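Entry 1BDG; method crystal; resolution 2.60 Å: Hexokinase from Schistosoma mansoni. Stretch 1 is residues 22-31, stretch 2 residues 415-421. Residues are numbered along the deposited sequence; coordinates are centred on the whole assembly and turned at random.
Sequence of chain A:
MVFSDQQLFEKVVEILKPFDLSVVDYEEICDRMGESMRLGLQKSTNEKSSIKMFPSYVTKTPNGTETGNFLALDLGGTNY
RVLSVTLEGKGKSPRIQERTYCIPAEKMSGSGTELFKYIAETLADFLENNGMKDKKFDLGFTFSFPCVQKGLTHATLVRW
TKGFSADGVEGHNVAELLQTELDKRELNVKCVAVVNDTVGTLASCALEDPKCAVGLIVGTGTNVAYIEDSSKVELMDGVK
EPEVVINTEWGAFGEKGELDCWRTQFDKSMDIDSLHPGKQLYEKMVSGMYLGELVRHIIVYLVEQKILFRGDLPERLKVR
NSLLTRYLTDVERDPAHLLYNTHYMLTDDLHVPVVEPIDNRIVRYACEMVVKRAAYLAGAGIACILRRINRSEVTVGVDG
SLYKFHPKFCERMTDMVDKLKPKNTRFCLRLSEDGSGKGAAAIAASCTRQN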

ATOM      1  N   SER A  22      12.598  18.277   7.500  1.00 17.97           N
ATOM      2  CA  SER A  22      13.528  18.095   8.608  1.00 18.98           C
ATOM      3  C   SER A  22      13.104  16.993   9.571  1.00 17.47           C
ATOM      4  O   SER A  22      11.942  16.644   9.625  1.00 19.57           O
ATOM      5  CB  SER A  22      13.634  19.424   9.389  1.00 21.82           C
ATOM      6  OG  SER A  22      12.387  19.821   9.963  1.00 19.86           O
ATOM      7  N   VAL A  23      14.034  16.474  10.365  1.00 17.11           N
ATOM      8  CA  VAL A  23      13.678  15.453  11.349  1.00 15.09           C
ATOM      9  C   VAL A  23      12.549  15.996  12.217  1.00 16.81           C
ATOM     10  O   VAL A  23      11.665  15.254  12.640  1.00 18.17           O
ATOM     11  CB  VAL A  23      14.850  15.118  12.281  1.00 12.21           C
ATOM     12  CG1 VAL A  23      14.401  14.143  13.374  1.00  9.14           C
ATOM     13  CG2 VAL A  23      15.988  14.525  11.479  1.00 12.23           C
ATOM     14  N   VAL A  24      12.556  17.305  12.448  1.00 18.30           N
ATOM     15  CA  VAL A  24      11.519  17.896  13.275  1.00 19.31           C
ATOM     16  C   VAL A  24      10.186  17.784  12.551  1.00 20.22           C
ATOM     17  O   VAL A  24       9.167  17.474  13.177  1.00 22.18           O
ATOM     18  CB  VAL A  24      11.796  19.381  13.663  1.00 19.42           C
ATOM     19  CG1 VAL A  24      10.696  19.863  14.614  1.00 18.57           C
ATOM     20  CG2 VAL A  24      13.183  19.530  14.329  1.00 15.89           C
ATOM     21  N   ASP A  25      10.187  17.963  11.232  1.00 17.17           N
ATOM     22  CA  ASP A  25       8.936  17.871  10.496  1.00 16.78           C
ATOM     23  C   ASP A  25       8.325  16.499  10.705  1.00 16.43           C
ATOM     24  O   ASP A  25       7.185  16.389  11.144  1.00 17.25           O
ATOM     25  CB  ASP A  25       9.133  18.173   9.012  1.00 13.93           C
ATOM     26  CG  ASP A  25       9.399  19.644   8.743  1.00 14.88           C
ATOM     27  OD1 ASP A  25       8.968  20.495   9.546  1.00 12.68           O
ATOM     28  OD2 ASP A  25      10.023  19.959   7.712  1.00 16.38           O
ATOM     29  N   TYR A  26       9.109  15.454  10.478  1.00 16.87           N
ATOM     30  CA  TYR A  26       8.624  14.093  10.652  1.00 16.03           C
ATOM     31  C   TYR A  26       8.167  13.813  12.081  1.00 16.90           C
ATOM     32  O   TYR A  26       7.138  13.178  12.281  1.00 14.96           O
ATOM     33  CB  TYR A  26       9.674  13.097  10.176  1.00 16.32           C
ATOM     34  CG  TYR A  26       9.953  13.247   8.707  1.00 14.34           C
ATOM     35  CD1 TYR A  26       8.912  13.224   7.792  1.00 15.86           C
ATOM     36  CD2 TYR A  26      11.240  13.465   8.233  1.00 15.37           C
ATOM     37  CE1 TYR A  26       9.136  13.424   6.443  1.00 15.97           C
ATOM     38  CE2 TYR A  26      11.477  13.662   6.876  1.00 15.36           C
ATOM     39  CZ  TYR A  26      10.409  13.644   5.992  1.00 13.66           C
ATOM     40  OH  TYR A  26      10.589  13.881   4.662  1.00 16.95           O
ATOM     41  N   GLU A  27       8.907  14.305  13.073  1.00 19.60           N
ATOM     42  CA  GLU A  27       8.501  14.114  14.471  1.00 22.40           C
ATOM     43  C   GLU A  27       7.032  14.570  14.586  1.00 21.54           C
ATOM     44  O   GLU A  27       6.196  13.877  15.150  1.00 21.68           O
ATOM     45  CB  GLU A  27       9.402  14.926  15.426  1.00 22.75           C
ATOM     46  CG  GLU A  27      10.889  14.509  15.403  1.00 24.83           C
ATOM     47  CD  GLU A  27      11.827  15.371  16.284  1.00 24.86           C
ATOM     48  OE1 GLU A  27      11.576  16.586  16.463  1.00 26.78           O
ATOM     49  OE2 GLU A  27      12.854  14.840  16.764  1.00 24.15           O
ATOM     50  N   GLU A  28       6.714  15.688  13.944  1.00 21.64           N
ATOM     51  CA  GLU A  28       5.373  16.244  13.951  1.00 21.33           C
ATOM     52  C   GLU A  28       4.345  15.428  13.171  1.00 20.84           C
ATOM     53  O   GLU A  28       3.260  15.171  13.684  1.00 21.12           O
ATOM     54  CB  GLU A  28       5.395  17.641  13.380  1.00 23.34           C
ATOM     55  CG  GLU A  28       4.075  18.338  13.489  1.00 26.87           C
ATOM     56  CD  GLU A  28       4.170  19.475  14.447  1.00 32.49           C
ATOM     57  OE1 GLU A  28       5.213  20.188  14.362  1.00 32.93           O
ATOM     58  OE2 GLU A  28       3.236  19.631  15.290  1.00 33.66           O
ATOM     59  N   ILE A  29       4.634  15.083  11.916  1.00 19.36           N
ATOM     60  CA  ILE A  29       3.679  14.273  11.141  1.00 19.16           C
ATOM     61  C   ILE A  29       3.314  13.091  12.047  1.00 19.17           C
ATOM     62  O   ILE A  29       2.150  12.895  12.395  1.00 18.89           O
ATOM     63  CB  ILE A  29       4.280  13.758   9.803  1.00 17.16           C
ATOM     64  CG1 ILE A  29       4.352  14.888   8.782  1.00 17.23           C
ATOM     65  CG2 ILE A  29       3.478  12.594   9.256  1.00 17.67           C
ATOM     66  CD1 ILE A  29       5.657  15.644   8.788  1.00 16.84           C
ATOM     67  N   CYS A  30       4.342  12.390  12.517  1.00 19.15           N
ATOM     68  CA  CYS A  30       4.175  11.264  13.424  1.00 19.05           C
ATOM     69  C   CYS A  30       3.317  11.634  14.628  1.00 17.66           C
ATOM     70  O   CYS A  30       2.370  10.924  14.953  1.00 19.51           O
ATOM     71  CB  CYS A  30       5.542  10.779  13.891  1.00 20.68           C
ATOM     72  SG  CYS A  30       5.517   9.739  15.327  1.00 19.28           S
ATOM     73  N   ASP A  31       3.612  12.776  15.239  1.00 18.19           N
ATOM     74  CA  ASP A  31       2.884  13.274  16.408  1.00 18.98           C
ATOM     75  C   ASP A  31       1.408  13.483  16.125  1.00 18.89           C
ATOM     76  O   ASP A  31       0.564  13.101  16.924  1.00 19.05           O
ATOM     77  CB  ASP A  31       3.477  14.599  16.858  1.00 21.85           C
ATOM     78  CG  ASP A  31       3.660  14.671  18.338  1.00 22.17           C
ATOM     79  OD1 ASP A  31       4.352  13.780  18.871  1.00 24.87           O
ATOM     80  OD2 ASP A  31       3.127  15.613  18.961  1.00 21.68           O
TER
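Stretch 2 415-421: DMVDKLK

How does stretch 2 lie on stretch 1? Residues 415-420 form the closing part of a helix that begins earlier in the chain, and Lys-421 is the first residue to leave helical phi/psi. This helix crosses helix 23-31 steeply: the angle between their N-to-C directions is 76°, with a signed crossing angle of -76°, and the axes come within 10.4 Å. The contact buries 305 Å², both sides summed. The backbones are nearest where the CA atoms of Glu-27 and Leu-420 lie 6.5 Å apart.

Which residue anchors the contact? Leu-420 covers the most surface, pointing toward helix 23-31 with chi1 at m and chi2 at t. Its CD2 lies 3.3 Å from Glu-27 CG, so the aliphatic part of the glutamate serves as packing surface, and 4.3 Å from Val-23 CG1. Its CD1 lies 4.0 Å from Tyr-26 CB and 4.4 Å from Cys-30 CB. One leucine thus touches residues spread over two turns of the helix.

What does Val-23 meet at the start of its helix? Besides Leu-420, it packs against Lys-419: Val-23 CG2 is 3.7 Å from Lys-419 CD. The lysine leaves its backbone toward stretch 1, but its end leads away, so the methylenes make the contact while the amine stays clear of it.

Where does Met-416 fit? One turn before Leu-420, it also points toward stretch 1 and reaches the ring of Tyr-26, its CE 3.7 Å from Tyr-26 CD2. Its SD lies 4.8 Å from the ring centroid, an oblique sulfur-aromatic approach. Both residues are buried. No hydrogen bond links the two stretches; the fit rests on side-chain packing.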

ATOM      1  N   ASP A 415      16.061   4.571   8.773  1.00 22.13           N
ATOM      2  CA  ASP A 415      16.764   5.645   9.446  1.00 24.15           C
ATOM      3  C   ASP A 415      15.751   6.573  10.103  1.00 24.48           C
ATOM      4  O   ASP A 415      15.959   7.011  11.242  1.00 27.70           O
ATOM      5  CB  ASP A 415      17.668   6.416   8.479  1.00 24.48           C
ATOM      6  CG  ASP A 415      18.862   5.587   7.997  1.00 28.18           C
ATOM      7  OD1 ASP A 415      18.967   4.371   8.350  1.00 29.02           O
ATOM      8  OD2 ASP A 415      19.702   6.161   7.252  1.00 27.26           O
ATOM      9  N   MET A 416      14.623   6.831   9.442  1.00 24.23           N
ATOM     10  CA  MET A 416      13.639   7.719  10.048  1.00 23.30           C
ATOM     11  C   MET A 416      12.979   7.068  11.273  1.00 23.84           C
ATOM     12  O   MET A 416      12.866   7.706  12.328  1.00 24.71           O
ATOM     13  CB  MET A 416      12.606   8.185   9.036  1.00 21.70           C
ATOM     14  CG  MET A 416      11.677   9.268   9.573  1.00 19.52           C
ATOM     15  SD  MET A 416      12.512  10.635  10.423  1.00 22.63           S
ATOM     16  CE  MET A 416      13.825  11.118   9.310  1.00 15.28           C
ATOM     17  N   VAL A 417      12.587   5.793  11.159  1.00 21.89           N
ATOM     18  CA  VAL A 417      11.975   5.080  12.291  1.00 18.59           C
ATOM     19  C   VAL A 417      12.975   5.072  13.439  1.00 19.72           C
ATOM     20  O   VAL A 417      12.589   5.006  14.603  1.00 22.47           O
ATOM     21  CB  VAL A 417      11.696   3.597  11.997  1.00 15.65           C
ATOM     22  CG1 VAL A 417      10.982   2.982  13.181  1.00 12.19           C
ATOM     23  CG2 VAL A 417      10.904   3.421  10.716  1.00 12.93           C
ATOM     24  N   ASP A 418      14.255   5.164  13.102  1.00 17.69           N
ATOM     25  CA  ASP A 418      15.296   5.143  14.096  1.00 18.60           C
ATOM     26  C   ASP A 418      15.418   6.418  14.910  1.00 20.01           C
ATOM     27  O   ASP A 418      15.749   6.367  16.085  1.00 21.96           O
ATOM     28  CB  ASP A 418      16.612   4.809  13.432  1.00 17.56           C
ATOM     29  CG  ASP A 418      17.253   3.602  14.025  1.00 17.15           C
ATOM     30  OD1 ASP A 418      17.328   3.527  15.258  1.00 18.57           O
ATOM     31  OD2 ASP A 418      17.693   2.725  13.263  1.00 18.93           O
ATOM     32  N   LYS A 419      15.177   7.569  14.298  1.00 21.06           N
ATOM     33  CA  LYS A 419      15.264   8.837  15.034  1.00 20.91           C
ATOM     34  C   LYS A 419      13.998   9.117  15.838  1.00 20.54           C
ATOM     35  O   LYS A 419      13.999   9.985  16.711  1.00 20.26           O
ATOM     36  CB  LYS A 419      15.493  10.017  14.079  1.00 21.71           C
ATOM     37  CG  LYS A 419      16.881  10.092  13.493  1.00 21.72           C
ATOM     38  CD  LYS A 419      16.911  11.020  12.304  1.00 22.01           C
ATOM     39  CE  LYS A 419      18.262  10.982  11.628  1.00 21.38           C
ATOM     40  NZ  LYS A 419      18.654   9.585  11.290  1.00 26.03           N
ATOM     41  N   LEU A 420      12.911   8.415  15.504  1.00 21.46           N
ATOM     42  CA  LEU A 420      11.615   8.612  16.158  1.00 20.40           C
ATOM     43  C   LEU A 420      11.051   7.442  16.957  1.00 20.26           C
ATOM     44  O   LEU A 420      10.013   7.597  17.610  1.00 21.67           O
ATOM     45  CB  LEU A 420      10.576   9.013  15.117  1.00 17.56           C
ATOM     46  CG  LEU A 420      11.012  10.083  14.134  1.00 18.94           C
ATOM     47  CD1 LEU A 420       9.871  10.446  13.209  1.00 17.94           C
ATOM     48  CD2 LEU A 420      11.492  11.299  14.914  1.00 18.78           C
ATOM     49  N   LYS A 421      11.678   6.272  16.892  1.00 18.88           N
ATOM     50  CA  LYS A 421      11.144   5.132  17.634  1.00 20.95           C
ATOM     51  C   LYS A 421      11.437   5.264  19.107  1.00 20.39           C
ATOM     52  O   LYS A 421      12.294   6.056  19.493  1.00 20.84           O
ATOM     53  CB  LYS A 421      11.722   3.802  17.127  1.00 19.89           C
ATOM     54  CG  LYS A 421      13.162   3.559  17.475  1.00 19.55           C
ATOM     55  CD  LYS A 421      13.639   2.243  16.903  1.00 21.17           C
ATOM     56  CE  LYS A 421      15.076   1.960  17.348  1.00 21.63           C
ATOM     57  NZ  LYS A 421      15.200   1.960  18.841  1.00 20.42           N
TER